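Local coordinates for protein cytochrome P450 CYP260B1 (Sorangium cellulosum, PDB 5HIW) that is a bacterial cytochrome P450, a mainly helical haem protein that holds protoporphyrin IX with its iron in a buried pocket, at residues Y99-V112 and M346-F359. Sequence-based numbering, arbitrary orientation.
Sequences YEEATVTPVARRVV and MEARVGVSLLLERF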
ATOM      1  N   TYR A  99      16.202   4.079  10.298  1.00 19.72           N
ATOM      2  CA  TYR A  99      15.629   5.022   9.281  1.00 19.26           C
ATOM      3  C   TYR A  99      14.498   5.870   9.758  1.00 18.50           C
ATOM      4  O   TYR A  99      14.302   7.003   9.266  1.00 16.95           O
ATOM      5  CB  TYR A  99      15.404   4.309   7.951  1.00 21.66           C
ATOM      6  CG  TYR A  99      16.778   3.946   7.429  1.00 21.50           C
ATOM      7  CD1 TYR A  99      17.680   4.951   7.029  1.00 26.11           C
ATOM      8  CD2 TYR A  99      17.187   2.629   7.366  1.00 23.12           C
ATOM      9  CE1 TYR A  99      18.966   4.624   6.634  1.00 25.91           C
ATOM     10  CE2 TYR A  99      18.455   2.296   7.017  1.00 24.09           C
ATOM     11  CZ  TYR A  99      19.354   3.296   6.636  1.00 29.64           C
ATOM     12  OH  TYR A  99      20.637   2.953   6.235  1.00 35.08           O
ATOM     13  N   GLU A 100      13.838   5.427  10.825  1.00 16.17           N
ATOM     14  CA  GLU A 100      13.040   6.370  11.565  1.00 15.92           C
ATOM     15  C   GLU A 100      13.812   7.585  11.977  1.00 18.61           C
ATOM     16  O   GLU A 100      13.343   8.760  11.803  1.00 19.42           O
ATOM     17  CB  GLU A 100      12.353   5.690  12.780  1.00 16.75           C
ATOM     18  CG  GLU A 100      11.720   6.666  13.780  1.00 17.00           C
ATOM     19  CD  GLU A 100      10.699   6.018  14.755  1.00 18.01           C
ATOM     20  OE1 GLU A 100      10.416   4.837  14.649  1.00 22.48           O
ATOM     21  OE2 GLU A 100      10.131   6.705  15.599  1.00 20.50           O
ATOM     22  N   GLU A 101      14.984   7.366  12.566  1.00 17.95           N
ATOM     23  CA  GLU A 101      15.708   8.494  13.099  1.00 20.11           C
ATOM     24  C   GLU A 101      16.426   9.257  11.985  1.00 19.36           C
ATOM     25  O   GLU A 101      16.473  10.482  11.969  1.00 21.36           O
ATOM     26  CB  GLU A 101      16.723   8.013  14.157  1.00 20.12           C
ATOM     27  CG  GLU A 101      17.511   9.144  14.801  1.00 22.98           C
ATOM     28  CD  GLU A 101      18.746   9.617  14.024  1.00 27.65           C
ATOM     29  OE1 GLU A 101      19.286   8.899  13.145  1.00 26.77           O
ATOM     30  OE2 GLU A 101      19.185  10.743  14.346  1.00 30.85           O
ATOM     31  N   ALA A 102      17.034   8.522  11.088  1.00 21.72           N
ATOM     32  CA  ALA A 102      17.903   9.163  10.061  1.00 23.98           C
ATOM     33  C   ALA A 102      17.120   9.725   8.902  1.00 23.68           C
ATOM     34  O   ALA A 102      17.567  10.696   8.283  1.00 22.10           O
ATOM     35  CB  ALA A 102      18.903   8.134   9.543  1.00 20.83           C
ATOM     36  N   THR A 103      15.955   9.171   8.570  1.00 19.52           N
ATOM     37  CA  THR A 103      15.269   9.597   7.346  1.00 20.65           C
ATOM     38  C   THR A 103      13.838  10.019   7.479  1.00 19.28           C
ATOM     39  O   THR A 103      13.476  11.073   7.036  1.00 19.75           O
ATOM     40  CB  THR A 103      15.313   8.484   6.281  1.00 24.63           C
ATOM     41  OG1 THR A 103      16.665   8.294   5.823  1.00 27.13           O
ATOM     42  CG2 THR A 103      14.480   8.811   5.110  1.00 23.81           C
ATOM     43  N   VAL A 104      12.988   9.189   8.057  1.00 17.66           N
ATOM     44  CA  VAL A 104      11.551   9.508   8.061  1.00 17.78           C
ATOM     45  C   VAL A 104      11.224  10.692   8.958  1.00 18.18           C
ATOM     46  O   VAL A 104      10.472  11.544   8.546  1.00 20.03           O
ATOM     47  CB  VAL A 104      10.748   8.235   8.360  1.00 16.86           C
ATOM     48  CG1 VAL A 104       9.242   8.532   8.395  1.00 18.67           C
ATOM     49  CG2 VAL A 104      11.069   7.123   7.370  1.00 17.22           C
ATOM     50  N   THR A 105      11.812  10.824  10.161  1.00 16.25           N
ATOM     51  CA  THR A 105      11.519  11.943  11.037  1.00 19.11           C
ATOM     52  C   THR A 105      11.921  13.284  10.408  1.00 19.98           C
ATOM     53  O   THR A 105      11.130  14.231  10.383  1.00 20.91           O
ATOM     54  CB  THR A 105      12.085  11.724  12.464  1.00 22.02           C
ATOM     55  OG1 THR A 105      11.507  10.535  12.985  1.00 21.20           O
ATOM     56  CG2 THR A 105      11.778  12.897  13.458  1.00 22.70           C
ATOM     57  N   PRO A 106      13.155  13.367   9.876  1.00 20.74           N
ATOM     58  CA  PRO A 106      13.561  14.598   9.215  1.00 22.62           C
ATOM     59  C   PRO A 106      12.647  14.974   8.069  1.00 23.59           C
ATOM     60  O   PRO A 106      12.202  16.152   8.008  1.00 23.49           O
ATOM     61  CB  PRO A 106      14.961  14.298   8.714  1.00 22.92           C
ATOM     62  CG  PRO A 106      15.463  13.327   9.632  1.00 23.74           C
ATOM     63  CD  PRO A 106      14.289  12.481  10.061  1.00 22.00           C
ATOM     64  N   VAL A 107      12.268  13.995   7.264  1.00 22.64           N
ATOM     65  CA  VAL A 107      11.345  14.261   6.138  1.00 22.45           C
ATOM     66  C   VAL A 107       9.993  14.723   6.644  1.00 23.76           C
ATOM     67  O   VAL A 107       9.442  15.714   6.190  1.00 22.90           O
ATOM     68  CB  VAL A 107      11.080  13.013   5.293  1.00 22.16           C
ATOM     69  CG1 VAL A 107       9.918  13.206   4.363  1.00 24.33           C
ATOM     70  CG2 VAL A 107      12.295  12.611   4.517  1.00 25.48           C
ATOM     71  N   ALA A 108       9.426  13.971   7.608  1.00 20.63           N
ATOM     72  CA  ALA A 108       8.136  14.338   8.209  1.00 23.86           C
ATOM     73  C   ALA A 108       8.187  15.754   8.775  1.00 23.21           C
ATOM     74  O   ALA A 108       7.223  16.537   8.646  1.00 23.12           O
ATOM     75  CB  ALA A 108       7.746  13.316   9.314  1.00 23.65           C
ATOM     76  N   ARG A 109       9.285  16.096   9.457  1.00 25.15           N
ATOM     77  CA  ARG A 109       9.420  17.466   9.989  1.00 26.03           C
ATOM     78  C   ARG A 109       9.357  18.523   8.900  1.00 25.31           C
ATOM     79  O   ARG A 109       8.738  19.533   9.114  1.00 26.73           O
ATOM     80  CB  ARG A 109      10.730  17.694  10.772  1.00 28.36           C
ATOM     81  CG  ARG A 109      10.556  17.250  12.221  1.00 34.81           C
ATOM     82  CD  ARG A 109      11.749  17.544  13.105  1.00 42.35           C
ATOM     83  NE  ARG A 109      11.705  16.620  14.234  1.00 43.86           N
ATOM     84  CZ  ARG A 109      10.776  16.655  15.186  1.00 48.95           C
ATOM     85  NH1 ARG A 109       9.824  17.586  15.228  1.00 47.59           N
ATOM     86  NH2 ARG A 109      10.815  15.764  16.140  1.00 51.09           N
ATOM     87  N   ARG A 110       9.998  18.268   7.771  1.00 25.15           N
ATOM     88  CA  ARG A 110      10.048  19.213   6.654  0.50 26.94           C
ATOM     89  C   ARG A 110       8.618  19.350   6.068  1.00 30.74           C
ATOM     90  O   ARG A 110       8.128  20.446   5.759  1.00 27.48           O
ATOM     91  CB  ARG A 110      11.055  18.685   5.622  0.50 29.90           C
ATOM     92  CG  ARG A 110      11.326  19.543   4.374  0.50 30.46           C
ATOM     93  CD  ARG A 110      12.373  18.907   3.428  0.50 33.91           C
ATOM     94  NE  ARG A 110      13.314  17.980   4.098  0.50 34.42           N
ATOM     95  CZ  ARG A 110      13.472  16.688   3.770  0.50 34.31           C
ATOM     96  NH1 ARG A 110      12.792  16.160   2.755  0.50 33.98           N
ATOM     97  NH2 ARG A 110      14.316  15.921   4.455  0.50 31.83           N
ATOM     98  N   VAL A 111       7.964  18.218   5.899  1.00 23.90           N
ATOM     99  CA  VAL A 111       6.627  18.174   5.302  1.00 23.67           C
ATOM    100  C   VAL A 111       5.647  18.965   6.170  1.00 23.11           C
ATOM    101  O   VAL A 111       4.856  19.799   5.676  1.00 29.01           O
ATOM    102  CB  VAL A 111       6.183  16.697   5.058  1.00 21.89           C
ATOM    103  CG1 VAL A 111       4.700  16.637   4.731  1.00 24.27           C
ATOM    104  CG2 VAL A 111       6.948  16.064   3.945  1.00 24.31           C
ATOM    105  N   VAL A 112       5.703  18.762   7.485  1.00 23.70           N
ATOM    106  CA  VAL A 112       4.795  19.374   8.404  1.00 27.74           C
ATOM    107  C   VAL A 112       5.093  20.891   8.520  1.00 32.18           C
ATOM    108  O   VAL A 112       4.166  21.716   8.540  1.00 30.26           O
ATOM    109  CB  VAL A 112       4.910  18.718   9.780  1.00 26.71           C
ATOM    110  CG1 VAL A 112       4.258  19.567  10.850  1.00 31.51           C
ATOM    111  CG2 VAL A 112       4.281  17.327   9.754  1.00 25.41           C
ATOM    112  N   MET A 346       5.635   2.340  10.331  1.00 13.91           N
ATOM    113  CA  MET A 346       6.448   3.297  10.929  1.00 15.22           C
ATOM    114  C   MET A 346       6.267   4.716  10.331  1.00 15.52           C
ATOM    115  O   MET A 346       6.231   5.728  11.019  1.00 14.22           O
ATOM    116  CB  MET A 346       7.900   2.865  10.900  1.00 14.78           C
ATOM    117  CG  MET A 346       8.868   3.880  11.443  1.00 17.31           C
ATOM    118  SD  MET A 346       9.575   5.065  10.232  1.00 17.24           S
ATOM    119  CE  MET A 346      10.678   4.014   9.392  1.00 16.32           C
ATOM    120  N   GLU A 347       6.206   4.752   9.009  1.00 16.83           N
ATOM    121  CA  GLU A 347       6.033   6.050   8.340  1.00 14.62           C
ATOM    122  C   GLU A 347       4.686   6.665   8.711  1.00 15.46           C
ATOM    123  O   GLU A 347       4.592   7.853   8.996  1.00 15.80           O
ATOM    124  CB  GLU A 347       6.158   5.819   6.845  1.00 17.98           C
ATOM    125  CG  GLU A 347       6.273   7.122   6.041  1.00 20.73           C
ATOM    126  CD  GLU A 347       6.636   6.905   4.588  1.00 19.55           C
ATOM    127  OE1 GLU A 347       7.205   5.862   4.163  1.00 20.81           O
ATOM    128  OE2 GLU A 347       6.376   7.915   3.896  1.00 22.99           O
ATOM    129  N   ALA A 348       3.649   5.881   8.745  1.00 14.60           N
ATOM    130  CA  ALA A 348       2.360   6.352   9.222  1.00 14.76           C
ATOM    131  C   ALA A 348       2.442   6.875  10.636  1.00 17.48           C
ATOM    132  O   ALA A 348       1.939   7.954  10.956  1.00 17.19           O
ATOM    133  CB  ALA A 348       1.321   5.283   9.064  1.00 16.38           C
ATOM    134  N   ARG A 349       3.030   6.132  11.561  1.00 16.03           N
ATOM    135  CA  ARG A 349       3.162   6.611  12.917  1.00 16.40           C
ATOM    136  C   ARG A 349       3.958   7.907  13.069  1.00 16.76           C
ATOM    137  O   ARG A 349       3.523   8.869  13.759  1.00 18.12           O
ATOM    138  CB  ARG A 349       3.790   5.496  13.781  1.00 17.30           C
ATOM    139  CG  ARG A 349       4.135   5.968  15.166  1.00 23.93           C
ATOM    140  CD  ARG A 349       4.762   4.899  16.051  1.00 21.70           C
ATOM    141  NE  ARG A 349       5.795   4.074  15.427  1.00 23.01           N
ATOM    142  CZ  ARG A 349       7.084   4.377  15.336  1.00 19.47           C
ATOM    143  NH1 ARG A 349       7.519   5.507  15.800  1.00 22.37           N
ATOM    144  NH2 ARG A 349       7.911   3.519  14.769  1.00 20.61           N
ATOM    145  N   VAL A 350       5.122   7.955  12.453  1.00 14.69           N
ATOM    146  CA  VAL A 350       5.989   9.106  12.525  1.00 17.05           C
ATOM    147  C   VAL A 350       5.386  10.362  11.918  1.00 17.57           C
ATOM    148  O   VAL A 350       5.346  11.428  12.557  1.00 19.50           O
ATOM    149  CB  VAL A 350       7.306   8.826  11.892  1.00 19.33           C
ATOM    150  CG1 VAL A 350       8.153  10.096  11.815  1.00 18.80           C
ATOM    151  CG2 VAL A 350       8.030   7.748  12.665  1.00 22.34           C
ATOM    152  N   GLY A 351       4.923  10.245  10.687  1.00 18.04           N
ATOM    153  CA  GLY A 351       4.277  11.339  10.019  1.00 21.26           C
ATOM    154  C   GLY A 351       3.091  11.899  10.757  1.00 18.70           C
ATOM    155  O   GLY A 351       2.914  13.131  10.870  1.00 18.30           O
ATOM    156  N   VAL A 352       2.170  11.003  11.106  1.00 21.39           N
ATOM    157  CA  VAL A 352       0.932  11.440  11.688  1.00 20.46           C
ATOM    158  C   VAL A 352       1.104  11.983  13.080  1.00 21.34           C
ATOM    159  O   VAL A 352       0.465  12.997  13.431  1.00 23.44           O
ATOM    160  CB  VAL A 352      -0.165  10.360  11.532  1.00 20.61           C
ATOM    161  CG1 VAL A 352      -1.351  10.700  12.379  1.00 23.36           C
ATOM    162  CG2 VAL A 352      -0.578  10.261  10.093  1.00 21.38           C
ATOM    163  N   SER A 353       1.988  11.391  13.876  1.00 23.62           N
ATOM    164  CA  SER A 353       2.311  11.945  15.192  1.00 24.97           C
ATOM    165  C   SER A 353       2.859  13.403  15.137  1.00 24.59           C
ATOM    166  O   SER A 353       2.431  14.263  15.893  1.00 23.33           O
ATOM    167  CB  SER A 353       3.229  11.027  16.006  1.00 25.42           C
ATOM    168  OG  SER A 353       4.452  10.727  15.374  1.00 29.72           O
ATOM    169  N   LEU A 354       3.688  13.669  14.172  1.00 22.24           N
ATOM    170  CA  LEU A 354       4.238  14.999  14.002  1.00 25.78           C
ATOM    171  C   LEU A 354       3.228  15.995  13.548  1.00 27.92           C
ATOM    172  O   LEU A 354       3.263  17.170  13.995  1.00 30.46           O
ATOM    173  CB  LEU A 354       5.434  14.951  13.088  1.00 25.25           C
ATOM    174  CG  LEU A 354       6.648  14.313  13.739  1.00 29.10           C
ATOM    175  CD1 LEU A 354       7.750  14.132  12.732  1.00 31.90           C
ATOM    176  CD2 LEU A 354       7.142  15.075  14.941  1.00 33.85           C
ATOM    177  N   LEU A 355       2.336  15.572  12.669  1.00 25.19           N
ATOM    178  CA  LEU A 355       1.252  16.442  12.145  1.00 27.56           C
ATOM    179  C   LEU A 355       0.309  16.788  13.276  1.00 31.28           C
ATOM    180  O   LEU A 355      -0.076  17.971  13.471  1.00 29.92           O
ATOM    181  CB  LEU A 355       0.497  15.703  11.050  1.00 26.33           C
ATOM    182  CG  LEU A 355      -0.646  16.443  10.368  1.00 27.85           C
ATOM    183  CD1 LEU A 355      -0.115  17.606   9.541  1.00 28.76           C
ATOM    184  CD2 LEU A 355      -1.469  15.504   9.491  1.00 29.36           C
ATOM    185  N   LEU A 356      -0.057  15.769  14.055  1.00 29.80           N
ATOM    186  CA  LEU A 356      -1.054  15.925  15.171  1.00 33.02           C
ATOM    187  C   LEU A 356      -0.490  16.839  16.227  1.00 35.86           C
ATOM    188  O   LEU A 356      -1.184  17.751  16.690  1.00 34.54           O
ATOM    189  CB  LEU A 356      -1.489  14.574  15.818  1.00 28.39           C
ATOM    190  CG  LEU A 356      -2.333  13.655  14.951  1.00 31.20           C
ATOM    191  CD1 LEU A 356      -2.619  12.399  15.761  1.00 29.94           C
ATOM    192  CD2 LEU A 356      -3.636  14.257  14.438  1.00 32.61           C
ATOM    193  N   GLU A 357       0.785  16.672  16.556  1.00 32.69           N
ATOM    194  CA  GLU A 357       1.303  17.444  17.668  1.00 38.54           C
ATOM    195  C   GLU A 357       1.492  18.903  17.248  1.00 42.59           C
ATOM    196  O   GLU A 357       1.460  19.789  18.083  1.00 43.62           O
ATOM    197  CB  GLU A 357       2.592  16.863  18.224  1.00 42.47           C
ATOM    198  CG  GLU A 357       3.839  17.510  17.686  1.00 47.58           C
ATOM    199  CD  GLU A 357       5.061  17.232  18.533  1.00 55.37           C
ATOM    200  OE1 GLU A 357       6.067  16.735  17.963  1.00 50.84           O
ATOM    201  OE2 GLU A 357       4.990  17.514  19.755  1.00 58.76           O
ATOM    202  N   ARG A 358       1.728  19.133  15.965  1.00 35.03           N
ATOM    203  CA  ARG A 358       1.943  20.480  15.451  1.00 37.35           C
ATOM    204  C   ARG A 358       0.639  21.263  15.239  1.00 36.26           C
ATOM    205  O   ARG A 358       0.646  22.478  15.304  1.00 38.11           O
ATOM    206  CB  ARG A 358       2.708  20.424  14.156  1.00 35.36           C
ATOM    207  CG  ARG A 358       3.186  21.799  13.673  1.00 41.91           C
ATOM    208  CD  ARG A 358       4.302  22.304  14.585  1.00 48.08           C
ATOM    209  NE  ARG A 358       4.706  23.675  14.288  1.00 57.04           N
ATOM    210  CZ  ARG A 358       3.968  24.769  14.534  1.00 61.90           C
ATOM    211  NH1 ARG A 358       2.754  24.696  15.092  1.00 58.75           N
ATOM    212  NH2 ARG A 358       4.453  25.969  14.204  1.00 66.19           N
ATOM    213  N   PHE A 359      -0.457  20.578  14.965  1.00 32.96           N
ATOM    214  CA  PHE A 359      -1.716  21.227  14.668  1.00 33.87           C
ATOM    215  C   PHE A 359      -2.758  20.744  15.653  1.00 35.44           C
ATOM    216  O   PHE A 359      -3.626  19.933  15.331  1.00 38.47           O
ATOM    217  CB  PHE A 359      -2.100  20.969  13.217  1.00 32.94           C
ATOM    218  CG  PHE A 359      -1.137  21.592  12.249  1.00 35.35           C
ATOM    219  CD1 PHE A 359      -1.113  22.971  12.090  1.00 34.61           C
ATOM    220  CD2 PHE A 359      -0.251  20.822  11.513  1.00 33.06           C
ATOM    221  CE1 PHE A 359      -0.229  23.562  11.230  1.00 35.41           C
ATOM    222  CE2 PHE A 359       0.657  21.420  10.681  1.00 36.31           C
ATOM    223  CZ  PHE A 359       0.663  22.798  10.530  1.00 35.92           C
TER
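With chi1 168° and the rest of its chain extended, Glu-100 reaches straight across to Arg-349, whose chain, bent at chi3, turns its guanidinium to meet it. The two belong to helices 93-113 and 341-358 of the P450 fold; the latter, which follows the haem-binding loop, corresponds to the L helix of the family. The segment axes approach to 9.1 Å and run in the same general direction, 36° apart. The salt bridge is end-on and two-pronged: Arg-349 NH2 donates to Glu-100 OE1 at 2.8 Å and Arg-349 NH1 to Glu-100 OE2 at 2.9 Å. Both oxygens are met on their syn side and lie near the guanidinium plane, yet the two planes stand 38° apart; both nitrogens sit to the same side of the carboxylate plane, so the pair is hinged, not flat. Two bonds together restrict rotation of both groups.

Next to the salt bridge, Met-346, bent at chi2 and chi3, meets Val-104 tip to tip, CE to CG2 at 3.7 Å, while its SD lies against CB of Glu-100. Packing then proceeds knobs-into-holes. Val-350 enters the hole formed by Glu-100, Val-104, Thr-105 and Ala-108; its CG1 approaches Thr-105 OG1, a hydroxyl that donates to Glu-100 O within its own helix. Leu-354 fills the next hole, among Thr-105, Ala-108, Arg-109 and Val-112: its CD1 lies 3.5 Å from Ala-108 CB, and its CD2 approaches the Arg-109 guanidinium obliquely. Closest backbone passage is at Ala-108 and Gly-351, their CA atoms 5.2 Å apart, a separation compatible with the small residues there.

Helix 341-358 is also flanked by helix 232-245, at Val-352 and Leu-355, and by helix 261-271, at Ala-348 and Arg-349. Toward the C-terminal ends, Val-112 CG1 rests on CB of Arg-358 at 3.8 Å and approaches Phe-359 CE2 to 4.1 Å.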